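Local coordinates for PhiH1 repressor-like protein (Haloarcula marismortui ATCC 43049, PDB 3B73) that is of unknown function but, as a winged helix-turn-helix homologue of a phage repressor, probably binds DNA and regulates transcription as a dimer, at residues W14-E24 and L33-I41. Residues are numbered along the deposited sequence; the frame is centred on the assembly and turned at random.
Sequences WDDRILEIIHE and LEDRDEIRI
Ile21 and Leu33 press together where the first long helix of this winged helix-turn-helix domain, 13-25, meets the short helix 30-34 and the loop leading from it toward helix 43-55. This is the tight part: Ile21 CG2 and Leu33 CD2 are 3.4 Å apart, closer than carbons usually pack, the two side chains running alongside in opposite senses. The other branch of Ile21 reaches the loop, its CD1 lying 3.7 Å from Ile39 CD1, while Leu33 CD1 rests against Ile18 CG2. From helix 43-55, Val46 closes over Leu33 and Leu50 over Ile18, joining three helices in one apolar core.

At the start of the helix, the Trp14 indole lies against the chain just after the type I turn Arg36 to Ile39. Ile41 holds CG1 between its backbone N and carbonyl carbon (chi1 54°), which leaves CG2 over one face of the indole, 3.6 Å from the centroid of the five-membered ring in a CH-pi contact. At the ring's edge Glu38 O comes within 3.1 Å of Trp14 CZ3; the same carbonyl accepts a bond from a water that also receives a weak one from Arg17 NE, whose guanidinium is held chiefly by Asp16 of the second subunit.

Toward solvent the grip slackens into charge pairs. The Arg36 guanidinium lays one face over Ile21 CG1 and spans Glu24 and Glu38, both through weak, bent bonds: Arg36 NH2 to Glu38 OE1 at 3.0 Å, and Arg36 NH1 to Glu24 OE2 at 2.8 Å with an N-H...O angle of 125°.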
ATOM      1  N   TRP B  14      -1.745  -2.021  -5.328  1.00 39.59           N
ATOM      2  CA  TRP B  14      -3.130  -2.021  -5.775  1.00 40.48           C
ATOM      3  C   TRP B  14      -3.954  -2.980  -4.950  1.00 45.62           C
ATOM      4  O   TRP B  14      -5.163  -2.815  -4.812  1.00 47.77           O
ATOM      5  CB  TRP B  14      -3.222  -2.304  -7.289  1.00 44.08           C
ATOM      6  CG  TRP B  14      -2.334  -1.331  -8.022  1.00 52.32           C
ATOM      7  CD1 TRP B  14      -1.155  -1.611  -8.658  1.00 45.34           C
ATOM      8  CD2 TRP B  14      -2.499   0.102  -8.089  1.00 44.73           C
ATOM      9  NE1 TRP B  14      -0.595  -0.438  -9.140  1.00 47.81           N
ATOM     10  CE2 TRP B  14      -1.404   0.619  -8.810  1.00 51.11           C
ATOM     11  CE3 TRP B  14      -3.482   0.986  -7.639  1.00 44.97           C
ATOM     12  CZ2 TRP B  14      -1.261   1.987  -9.085  1.00 43.40           C
ATOM     13  CZ3 TRP B  14      -3.330   2.340  -7.903  1.00 41.72           C
ATOM     14  CH2 TRP B  14      -2.229   2.823  -8.621  1.00 60.94           C
ATOM     15  N   ASP B  15      -3.285  -3.971  -4.382  1.00 39.90           N
ATOM     16  CA  ASP B  15      -3.897  -4.833  -3.383  1.00 42.71           C
ATOM     17  C   ASP B  15      -4.517  -4.059  -2.205  1.00 42.87           C
ATOM     18  O   ASP B  15      -5.639  -4.374  -1.799  1.00 45.42           O
ATOM     19  CB  ASP B  15      -2.875  -5.856  -2.873  1.00 46.62           C
ATOM     20  CG  ASP B  15      -2.477  -6.854  -3.951  1.00 49.43           C
ATOM     21  OD1 ASP B  15      -3.237  -6.989  -4.942  1.00 52.70           O
ATOM     22  OD2 ASP B  15      -1.401  -7.475  -3.823  1.00 55.79           O
ATOM     23  N   ASP B  16      -3.793  -3.081  -1.659  1.00 42.06           N
ATOM     24  CA  ASP B  16      -4.289  -2.319  -0.513  1.00 55.48           C
ATOM     25  C   ASP B  16      -5.473  -1.495  -0.981  1.00 53.89           C
ATOM     26  O   ASP B  16      -6.498  -1.413  -0.293  1.00 40.40           O
ATOM     27  CB  ASP B  16      -3.209  -1.389   0.081  1.00 46.61           C
ATOM     28  CG  ASP B  16      -2.363  -2.069   1.166  1.00 50.84           C
ATOM     29  OD1 ASP B  16      -2.383  -3.310   1.283  1.00 49.57           O
ATOM     30  OD2 ASP B  16      -1.644  -1.365   1.891  1.00 47.05           O
ATOM     31  N   ARG B  17      -5.337  -0.914  -2.169  1.00 40.13           N
ATOM     32  CA  ARG B  17      -6.414  -0.112  -2.741  1.00 47.05           C
ATOM     33  C   ARG B  17      -7.654  -0.952  -2.941  1.00 48.51           C
ATOM     34  O   ARG B  17      -8.746  -0.578  -2.514  1.00 54.50           O
ATOM     35  CB  ARG B  17      -6.004   0.522  -4.069  1.00 48.94           C
ATOM     36  CG  ARG B  17      -4.853   1.483  -3.944  1.00 60.07           C
ATOM     37  CD  ARG B  17      -5.131   2.578  -2.924  1.00 50.65           C
ATOM     38  NE  ARG B  17      -3.851   3.139  -2.567  1.00 60.70           N
ATOM     39  CZ  ARG B  17      -3.243   2.937  -1.409  1.00 49.83           C
ATOM     40  NH1 ARG B  17      -3.833   2.258  -0.441  1.00 50.25           N
ATOM     41  NH2 ARG B  17      -2.047   3.449  -1.218  1.00 52.64           N
ATOM     42  N   ILE B  18      -7.493  -2.110  -3.570  1.00 52.19           N
ATOM     43  CA  ILE B  18      -8.648  -2.965  -3.772  1.00 46.94           C
ATOM     44  C   ILE B  18      -9.262  -3.347  -2.435  1.00 60.32           C
ATOM     45  O   ILE B  18     -10.472  -3.278  -2.279  1.00 48.29           O
ATOM     46  CB  ILE B  18      -8.285  -4.214  -4.549  1.00 46.81           C
ATOM     47  CG1 ILE B  18      -7.879  -3.821  -5.972  1.00 50.32           C
ATOM     48  CG2 ILE B  18      -9.441  -5.200  -4.508  1.00 44.54           C
ATOM     49  CD1 ILE B  18      -7.119  -4.867  -6.664  1.00 47.00           C
ATOM     50  N   LEU B  19      -8.441  -3.750  -1.467  1.00 47.90           N
ATOM     51  CA  LEU B  19      -9.006  -4.124  -0.170  1.00 50.34           C
ATOM     52  C   LEU B  19      -9.776  -2.963   0.466  1.00 42.66           C
ATOM     53  O   LEU B  19     -10.861  -3.151   1.001  1.00 44.33           O
ATOM     54  CB  LEU B  19      -7.935  -4.645   0.788  1.00 47.46           C
ATOM     55  CG  LEU B  19      -7.481  -6.070   0.510  1.00 49.37           C
ATOM     56  CD1 LEU B  19      -6.228  -6.350   1.293  1.00 59.31           C
ATOM     57  CD2 LEU B  19      -8.597  -7.092   0.840  1.00 39.57           C
ATOM     58  N   GLU B  20      -9.211  -1.762   0.383  1.00 43.71           N
ATOM     59  CA  GLU B  20      -9.809  -0.560   0.969  1.00 52.64           C
ATOM     60  C   GLU B  20     -11.147  -0.236   0.308  1.00 47.59           C
ATOM     61  O   GLU B  20     -12.108   0.151   0.970  1.00 57.38           O
ATOM     62  CB  GLU B  20      -8.847   0.635   0.856  1.00 50.05           C
ATOM     63  CG  GLU B  20      -7.633   0.499   1.785  1.00 45.81           C
ATOM     64  CD  GLU B  20      -6.460   1.397   1.405  1.00 60.50           C
ATOM     65  OE1 GLU B  20      -5.480   1.409   2.176  1.00 57.35           O
ATOM     66  OE2 GLU B  20      -6.500   2.087   0.354  1.00 51.54           O
ATOM     67  N   ILE B  21     -11.213  -0.422  -1.001  1.00 50.98           N
ATOM     68  CA  ILE B  21     -12.429  -0.117  -1.729  1.00 50.64           C
ATOM     69  C   ILE B  21     -13.512  -1.125  -1.400  1.00 53.66           C
ATOM     70  O   ILE B  21     -14.662  -0.764  -1.155  1.00 49.08           O
ATOM     71  CB  ILE B  21     -12.185  -0.058  -3.247  1.00 52.34           C
ATOM     72  CG1 ILE B  21     -11.521   1.276  -3.609  1.00 44.75           C
ATOM     73  CG2 ILE B  21     -13.499  -0.210  -3.998  1.00 54.75           C
ATOM     74  CD1 ILE B  21     -10.781   1.254  -4.965  1.00 45.07           C
ATOM     75  N   ILE B  22     -13.156  -2.396  -1.376  1.00 54.68           N
ATOM     76  CA  ILE B  22     -14.149  -3.403  -1.062  1.00 43.56           C
ATOM     77  C   ILE B  22     -14.603  -3.265   0.402  1.00 50.14           C
ATOM     78  O   ILE B  22     -15.772  -3.438   0.707  1.00 48.44           O
ATOM     79  CB  ILE B  22     -13.620  -4.808  -1.370  1.00 59.34           C
ATOM     80  CG1 ILE B  22     -13.452  -4.961  -2.888  1.00 51.11           C
ATOM     81  CG2 ILE B  22     -14.559  -5.877  -0.797  1.00 45.64           C
ATOM     82  CD1 ILE B  22     -12.962  -6.333  -3.306  1.00 53.79           C
ATOM     83  N   HIS B  23     -13.686  -2.920   1.300  1.00 52.00           N
ATOM     84  CA  HIS B  23     -14.051  -2.744   2.702  1.00 51.44           C
ATOM     85  C   HIS B  23     -15.132  -1.672   2.825  1.00 67.57           C
ATOM     86  O   HIS B  23     -16.111  -1.846   3.545  1.00 54.18           O
ATOM     87  CB  HIS B  23     -12.841  -2.370   3.555  1.00 58.21           C
ATOM     88  CG  HIS B  23     -13.191  -1.825   4.910  1.00 73.65           C
ATOM     89  ND1 HIS B  23     -13.547  -2.630   5.972  1.00 60.65           N
ATOM     90  CD2 HIS B  23     -13.232  -0.553   5.377  1.00 71.57           C
ATOM     91  CE1 HIS B  23     -13.788  -1.881   7.033  1.00 69.60           C
ATOM     92  NE2 HIS B  23     -13.605  -0.615   6.698  1.00 91.53           N
ATOM     93  N   GLU B  24     -14.962  -0.574   2.104  1.00 57.26           N
ATOM     94  CA  GLU B  24     -15.899   0.529   2.225  1.00 57.80           C
ATOM     95  C   GLU B  24     -17.196   0.312   1.439  1.00 64.26           C
ATOM     96  O   GLU B  24     -18.250   0.740   1.880  1.00 54.52           O
ATOM     97  CB  GLU B  24     -15.245   1.860   1.829  1.00 51.72           C
ATOM     98  CG  GLU B  24     -15.265   2.156   0.334  1.00103.17           C
ATOM     99  CD  GLU B  24     -14.905   3.601  -0.003  1.00117.63           C
ATOM    100  OE1 GLU B  24     -13.916   4.130   0.553  1.00105.91           O
ATOM    101  OE2 GLU B  24     -15.611   4.205  -0.840  1.00101.11           O
ATOM    102  N   LEU B  33     -14.299  -1.873 -10.096  1.00 62.35           N
ATOM    103  CA  LEU B  33     -13.054  -1.465  -9.441  1.00 52.76           C
ATOM    104  C   LEU B  33     -12.191  -0.672 -10.408  1.00 73.27           C
ATOM    105  O   LEU B  33     -11.596   0.352 -10.037  1.00 53.76           O
ATOM    106  CB  LEU B  33     -12.292  -2.680  -8.922  1.00 58.23           C
ATOM    107  CG  LEU B  33     -12.809  -3.211  -7.584  1.00 62.04           C
ATOM    108  CD1 LEU B  33     -12.253  -4.602  -7.339  1.00 49.30           C
ATOM    109  CD2 LEU B  33     -12.442  -2.245  -6.443  1.00 55.30           C
ATOM    110  N   GLU B  34     -12.128  -1.173 -11.642  1.00 54.52           N
ATOM    111  CA  GLU B  34     -11.453  -0.520 -12.768  1.00 70.62           C
ATOM    112  C   GLU B  34     -11.855   0.958 -12.907  1.00 63.04           C
ATOM    113  O   GLU B  34     -11.025   1.839 -13.168  1.00 68.64           O
ATOM    114  CB  GLU B  34     -11.787  -1.290 -14.058  1.00 67.02           C
ATOM    115  CG  GLU B  34     -11.388  -0.593 -15.328  1.00 80.81           C
ATOM    116  CD  GLU B  34      -9.923  -0.265 -15.329  1.00 99.28           C
ATOM    117  OE1 GLU B  34      -9.151  -1.078 -14.780  1.00 91.45           O
ATOM    118  OE2 GLU B  34      -9.546   0.802 -15.859  1.00111.85           O
ATOM    119  N   ASP B  35     -13.135   1.228 -12.701  1.00 62.36           N
ATOM    120  CA  ASP B  35     -13.672   2.565 -12.930  1.00 84.01           C
ATOM    121  C   ASP B  35     -13.360   3.568 -11.821  1.00 82.10           C
ATOM    122  O   ASP B  35     -13.637   4.752 -11.971  1.00 75.11           O
ATOM    123  CB  ASP B  35     -15.184   2.492 -13.178  1.00 95.65           C
ATOM    124  CG  ASP B  35     -15.526   1.729 -14.446  1.00109.25           C
ATOM    125  OD1 ASP B  35     -14.733   1.807 -15.411  1.00 87.01           O
ATOM    126  OD2 ASP B  35     -16.577   1.048 -14.479  1.00124.41           O
ATOM    127  N   ARG B  36     -12.793   3.099 -10.712  1.00 61.03           N
ATOM    128  CA  ARG B  36     -12.387   3.990  -9.626  1.00 60.40           C
ATOM    129  C   ARG B  36     -11.165   4.839 -10.015  1.00 61.95           C
ATOM    130  O   ARG B  36     -10.286   4.375 -10.749  1.00 63.95           O
ATOM    131  CB  ARG B  36     -12.071   3.163  -8.389  1.00 75.60           C
ATOM    132  CG  ARG B  36     -13.288   2.598  -7.720  1.00 71.53           C
ATOM    133  CD  ARG B  36     -14.011   3.721  -7.025  1.00 65.23           C
ATOM    134  NE  ARG B  36     -14.440   3.314  -5.691  1.00 69.78           N
ATOM    135  CZ  ARG B  36     -14.155   3.985  -4.579  1.00 79.25           C
ATOM    136  NH1 ARG B  36     -14.581   3.545  -3.399  1.00 95.04           N
ATOM    137  NH2 ARG B  36     -13.462   5.111  -4.646  1.00 53.76           N
ATOM    138  N   ASP B  37     -11.097   6.078  -9.528  1.00 73.01           N
ATOM    139  CA  ASP B  37      -9.953   6.940  -9.852  1.00 65.84           C
ATOM    140  C   ASP B  37      -8.687   6.361  -9.247  1.00 75.37           C
ATOM    141  O   ASP B  37      -7.588   6.499  -9.796  1.00 76.79           O
ATOM    142  CB  ASP B  37     -10.155   8.358  -9.313  1.00 83.22           C
ATOM    143  CG  ASP B  37     -11.039   9.208 -10.210  1.00 94.76           C
ATOM    144  OD1 ASP B  37     -11.859   8.635 -10.963  1.00 87.46           O
ATOM    145  OD2 ASP B  37     -10.916  10.451 -10.160  1.00 85.33           O
ATOM    146  N   GLU B  38      -8.878   5.704  -8.110  1.00 62.82           N
ATOM    147  CA  GLU B  38      -7.796   5.225  -7.272  1.00 73.45           C
ATOM    148  C   GLU B  38      -7.162   3.961  -7.813  1.00 52.84           C
ATOM    149  O   GLU B  38      -6.124   3.522  -7.311  1.00 62.29           O
ATOM    150  CB  GLU B  38      -8.319   4.954  -5.856  1.00 45.66           C
ATOM    151  CG  GLU B  38      -8.877   6.182  -5.182  1.00 81.61           C
ATOM    152  CD  GLU B  38     -10.377   6.289  -5.339  1.00 91.46           C
ATOM    153  OE1 GLU B  38     -10.932   5.643  -6.255  1.00 62.81           O
ATOM    154  OE2 GLU B  38     -11.002   7.009  -4.533  1.00 70.85           O
ATOM    155  N   ILE B  39      -7.809   3.351  -8.801  1.00 56.64           N
ATOM    156  CA  ILE B  39      -7.255   2.150  -9.414  1.00 46.95           C
ATOM    157  C   ILE B  39      -6.619   2.524 -10.746  1.00 61.43           C
ATOM    158  O   ILE B  39      -7.309   2.981 -11.651  1.00 56.56           O
ATOM    159  CB  ILE B  39      -8.328   1.076  -9.611  1.00 50.96           C
ATOM    160  CG1 ILE B  39      -8.980   0.704  -8.266  1.00 62.87           C
ATOM    161  CG2 ILE B  39      -7.741  -0.161 -10.314  1.00 59.87           C
ATOM    162  CD1 ILE B  39      -7.998   0.335  -7.150  1.00 52.95           C
ATOM    163  N   ARG B  40      -5.304   2.359 -10.856  1.00 59.40           N
ATOM    164  CA  ARG B  40      -4.588   2.725 -12.083  1.00 51.06           C
ATOM    165  C   ARG B  40      -4.025   1.490 -12.796  1.00 57.48           C
ATOM    166  O   ARG B  40      -3.005   1.564 -13.478  1.00 61.55           O
ATOM    167  CB  ARG B  40      -3.452   3.696 -11.750  1.00 55.20           C
ATOM    168  CG  ARG B  40      -3.826   4.787 -10.734  1.00 56.23           C
ATOM    169  CD  ARG B  40      -4.772   5.807 -11.342  1.00 65.39           C
ATOM    170  NE  ARG B  40      -4.190   6.364 -12.554  1.00 58.42           N
ATOM    171  CZ  ARG B  40      -4.875   6.964 -13.522  1.00105.82           C
ATOM    172  NH1 ARG B  40      -6.193   7.093 -13.433  1.00 60.53           N
ATOM    173  NH2 ARG B  40      -4.240   7.432 -14.587  1.00 61.51           N
ATOM    174  N   ILE B  41      -4.662   0.343 -12.599  1.00 51.81           N
ATOM    175  CA  ILE B  41      -4.314  -0.844 -13.368  1.00 52.47           C
ATOM    176  C   ILE B  41      -5.544  -1.279 -14.157  1.00 55.53           C
ATOM    177  O   ILE B  41      -6.662  -0.815 -13.877  1.00 55.79           O
ATOM    178  CB  ILE B  41      -3.787  -2.003 -12.488  1.00 47.55           C
ATOM    179  CG1 ILE B  41      -4.771  -2.327 -11.364  1.00 43.58           C
ATOM    180  CG2 ILE B  41      -2.424  -1.638 -11.884  1.00 57.24           C
ATOM    181  CD1 ILE B  41      -4.450  -3.607 -10.599  1.00 52.11           C
TER
HETATM  182  O   HOH W   1      -4.537   4.795  -5.342  1.00 40.10           O